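Local coordinates for tudor domain-containing protein 1 (PDB 4B9W), which binds arginine-methylated Piwi proteins through its Tudor domains, acting in the piRNA pathway that represses transposable elements during spermatogenesis, at residues R84-E89 against L124-M129. Numbering follows the deposited sequence.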
ATOM      1  N   ARG A  84      12.805  14.547   3.332  1.00 10.52           N
ATOM      2  CA  ARG A  84      11.684  14.884   2.472  1.00 10.80           C
ATOM      3  C   ARG A  84      10.674  13.749   2.477  1.00 10.53           C
ATOM      4  O   ARG A  84      11.046  12.577   2.551  1.00 10.42           O
ATOM      5  CB  ARG A  84      12.159  15.158   1.058  1.00 11.14           C
ATOM      6  CG  ARG A  84      13.148  16.323   0.969  1.00 11.28           C
ATOM      7  CD  ARG A  84      13.294  16.818  -0.442  1.00 11.56           C
ATOM      8  NE  ARG A  84      13.989  15.870  -1.318  1.00 11.80           N
ATOM      9  CZ  ARG A  84      14.198  16.078  -2.613  1.00 11.89           C
ATOM     10  NH1 ARG A  84      13.764  17.190  -3.190  1.00 11.83           N
ATOM     11  NH2 ARG A  84      14.827  15.161  -3.348  1.00 12.01           N
ATOM     12  N   ALA A  85       9.398  14.109   2.425  1.00 10.31           N
ATOM     13  CA  ALA A  85       8.337  13.130   2.489  1.00 10.02           C
ATOM     14  C   ALA A  85       7.056  13.647   1.817  1.00 10.34           C
ATOM     15  O   ALA A  85       6.902  14.846   1.581  1.00  9.49           O
ATOM     16  CB  ALA A  85       8.078  12.778   3.939  1.00  9.90           C
ATOM     17  N   LEU A  86       6.174  12.699   1.464  1.00 10.92           N
ATOM     18  CA  LEU A  86       4.817  12.950   1.034  1.00 11.37           C
ATOM     19  C   LEU A  86       3.855  12.284   2.018  1.00 11.88           C
ATOM     20  O   LEU A  86       4.073  11.139   2.458  1.00 11.59           O
ATOM     21  CB  LEU A  86       4.564  12.378  -0.378  1.00 11.84           C
ATOM     22  CG  LEU A  86       5.139  13.070  -1.609  1.00 11.68           C
ATOM     23  CD1 LEU A  86       5.026  12.138  -2.828  1.00 11.72           C
ATOM     24  CD2 LEU A  86       4.463  14.418  -1.886  1.00 11.78           C
ATOM     25  N   VAL A  87       2.777  12.994   2.347  1.00 12.13           N
ATOM     26  CA  VAL A  87       1.713  12.431   3.164  1.00 12.36           C
ATOM     27  C   VAL A  87       1.028  11.285   2.393  1.00 13.11           C
ATOM     28  O   VAL A  87       0.484  11.478   1.296  1.00 13.29           O
ATOM     29  CB  VAL A  87       0.710  13.526   3.582  1.00 12.21           C
ATOM     30  CG1 VAL A  87      -0.492  12.937   4.313  1.00 12.40           C
ATOM     31  CG2 VAL A  87       1.412  14.569   4.443  1.00 11.62           C
ATOM     32  N   LYS A  88       1.063  10.089   2.966  1.00 13.89           N
ATOM     33  CA  LYS A  88       0.468   8.925   2.342  1.00 14.64           C
ATOM     34  C   LYS A  88      -0.878   8.588   2.996  1.00 14.12           C
ATOM     35  O   LYS A  88      -1.858   8.324   2.296  1.00 13.48           O
ATOM     36  CB  LYS A  88       1.433   7.740   2.403  1.00 16.21           C
ATOM     37  CG  LYS A  88       0.982   6.559   1.553  1.00 18.11           C
ATOM     38  CD  LYS A  88       2.151   5.882   0.865  1.00 20.21           C
ATOM     39  CE  LYS A  88       1.833   5.480  -0.569  1.00 22.11           C
ATOM     40  NZ  LYS A  88       1.533   4.028  -0.658  1.00 23.75           N
ATOM     41  N   GLU A  89      -0.930   8.635   4.325  1.00 13.56           N
ATOM     42  CA  GLU A  89      -2.165   8.347   5.054  1.00 13.61           C
ATOM     43  C   GLU A  89      -2.376   9.251   6.263  1.00 12.73           C
ATOM     44  O   GLU A  89      -1.413   9.663   6.899  1.00 11.98           O
ATOM     45  CB  GLU A  89      -2.158   6.897   5.538  1.00 14.31           C
ATOM     46  CG  GLU A  89      -1.670   5.893   4.505  1.00 15.22           C
ATOM     47  CD  GLU A  89      -1.979   4.475   4.890  1.00 16.15           C
ATOM     48  OE1 GLU A  89      -2.562   4.255   5.962  1.00 17.21           O
ATOM     49  OE2 GLU A  89      -1.666   3.577   4.106  1.00 18.94           O
ATOM     50  N   LEU A 124      15.838  19.432  -6.208  1.00 15.31           N
ATOM     51  CA  LEU A 124      16.447  18.138  -6.455  1.00 14.58           C
ATOM     52  C   LEU A 124      15.332  17.105  -6.706  1.00 14.10           C
ATOM     53  O   LEU A 124      14.374  17.023  -5.949  1.00 14.08           O
ATOM     54  CB  LEU A 124      17.293  17.730  -5.258  1.00 14.33           C
ATOM     55  CG  LEU A 124      18.132  16.468  -5.371  1.00 14.35           C
ATOM     56  CD1 LEU A 124      19.345  16.681  -6.284  1.00 14.22           C
ATOM     57  CD2 LEU A 124      18.541  16.031  -3.973  1.00 13.74           C
ATOM     58  N   PRO A 125      15.424  16.344  -7.803  1.00 13.87           N
ATOM     59  CA  PRO A 125      14.383  15.326  -8.029  1.00 13.39           C
ATOM     60  C   PRO A 125      14.340  14.341  -6.878  1.00 12.80           C
ATOM     61  O   PRO A 125      15.373  14.074  -6.262  1.00 12.52           O
ATOM     62  CB  PRO A 125      14.834  14.625  -9.331  1.00 13.42           C
ATOM     63  CG  PRO A 125      15.732  15.617 -10.000  1.00 13.86           C
ATOM     64  CD  PRO A 125      16.371  16.445  -8.925  1.00 13.56           C
ATOM     65  N   PHE A 126      13.159  13.789  -6.604  1.00 12.73           N
ATOM     66  CA  PHE A 126      13.036  12.722  -5.622  1.00 12.63           C
ATOM     67  C   PHE A 126      13.846  11.498  -6.044  1.00 12.65           C
ATOM     68  O   PHE A 126      13.798  11.065  -7.197  1.00 12.49           O
ATOM     69  CB  PHE A 126      11.562  12.367  -5.348  1.00 12.58           C
ATOM     70  CG  PHE A 126      10.748  13.484  -4.710  1.00 12.24           C
ATOM     71  CD1 PHE A 126      11.330  14.675  -4.259  1.00 11.93           C
ATOM     72  CD2 PHE A 126       9.366  13.330  -4.542  1.00 12.19           C
ATOM     73  CE1 PHE A 126      10.556  15.668  -3.679  1.00 11.72           C
ATOM     74  CE2 PHE A 126       8.592  14.335  -3.957  1.00 11.74           C
ATOM     75  CZ  PHE A 126       9.184  15.502  -3.537  1.00 11.58           C
ATOM     76  N   GLN A 127      14.598  10.949  -5.087  1.00 13.29           N
ATOM     77  CA  GLN A 127      15.703  10.011  -5.391  1.00 13.41           C
ATOM     78  C   GLN A 127      15.402   8.549  -5.097  1.00 13.69           C
ATOM     79  O   GLN A 127      16.148   7.693  -5.528  1.00 14.82           O
ATOM     80  CB  GLN A 127      16.955  10.393  -4.608  1.00 13.20           C
ATOM     81  CG  GLN A 127      17.600  11.698  -5.008  1.00 13.10           C
ATOM     82  CD  GLN A 127      18.142  11.698  -6.421  1.00 13.43           C
ATOM     83  OE1 GLN A 127      18.750  10.727  -6.863  1.00 13.65           O
ATOM     84  NE2 GLN A 127      17.934  12.807  -7.142  1.00 13.00           N
ATOM     85  N   GLY A 128      14.344   8.262  -4.344  1.00 13.13           N
ATOM     86  CA  GLY A 128      13.943   6.893  -4.071  1.00 13.34           C
ATOM     87  C   GLY A 128      13.074   6.384  -5.207  1.00 13.47           C
ATOM     88  O   GLY A 128      11.840   6.556  -5.208  1.00 13.08           O
ATOM     89  N   MET A 129      13.724   5.765  -6.182  1.00 13.38           N
ATOM     90  CA  MET A 129      13.046   5.344  -7.396  1.00 14.07           C
ATOM     91  C   MET A 129      12.531   3.933  -7.237  1.00 13.53           C
ATOM     92  O   MET A 129      13.340   3.017  -7.019  1.00 12.78           O
ATOM     93  CB  MET A 129      14.041   5.404  -8.562  1.00 15.48           C
ATOM     94  CG  MET A 129      14.541   6.812  -8.855  1.00 16.83           C
ATOM     95  SD  MET A 129      13.157   7.938  -9.182  1.00 20.11           S
ATOM     96  CE  MET A 129      12.213   6.967 -10.378  1.00 18.96           C
TER
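The carbonyl oxygen of L124 is gripped end-on by both terminal nitrogens of R84. The bond from R84 NH1 to L124 O is the shorter and straighter, 2.8 Å long with an N-H...O angle of 161°. R84 NH2 reaches the same L124 O at 3.2 Å, less straight and from above the carbonyl plane. The oxygen itself lies in the guanidinium plane. A weak bond from R84 NH2 to P125 O, also 3.2 Å, adds a second carbonyl. P125 O also accepts a hydrogen bond from Q127 NE2, two residues on in the loop, at 3.0 Å. The R84 chain bends at chi3 (-70°), which helps bring the guanidinium to the loop. F126 meets one face of this group with its ring edge, CD1 lying 3.6 Å from R84 CZ. The two planes stand 82° apart. L86 CD1 packs against F126 CE2 at the ring edge, 4.3 Å away. D102 forms a salt bridge with R84 NH2 and also accepts from the backbone N of Q127, while F121 O takes a bond from R84 NH1. An alanine at R84 would probably leave the L124 carbonyl and D102 without their cationic partner. This buried arginine ties strand 81-90 of the SH3-like Tudor barrel to the loop that leads into strand 129-133 of the neighbouring mixed sheet, the staphylococcal-nuclease-like part, as in extended Tudor domains.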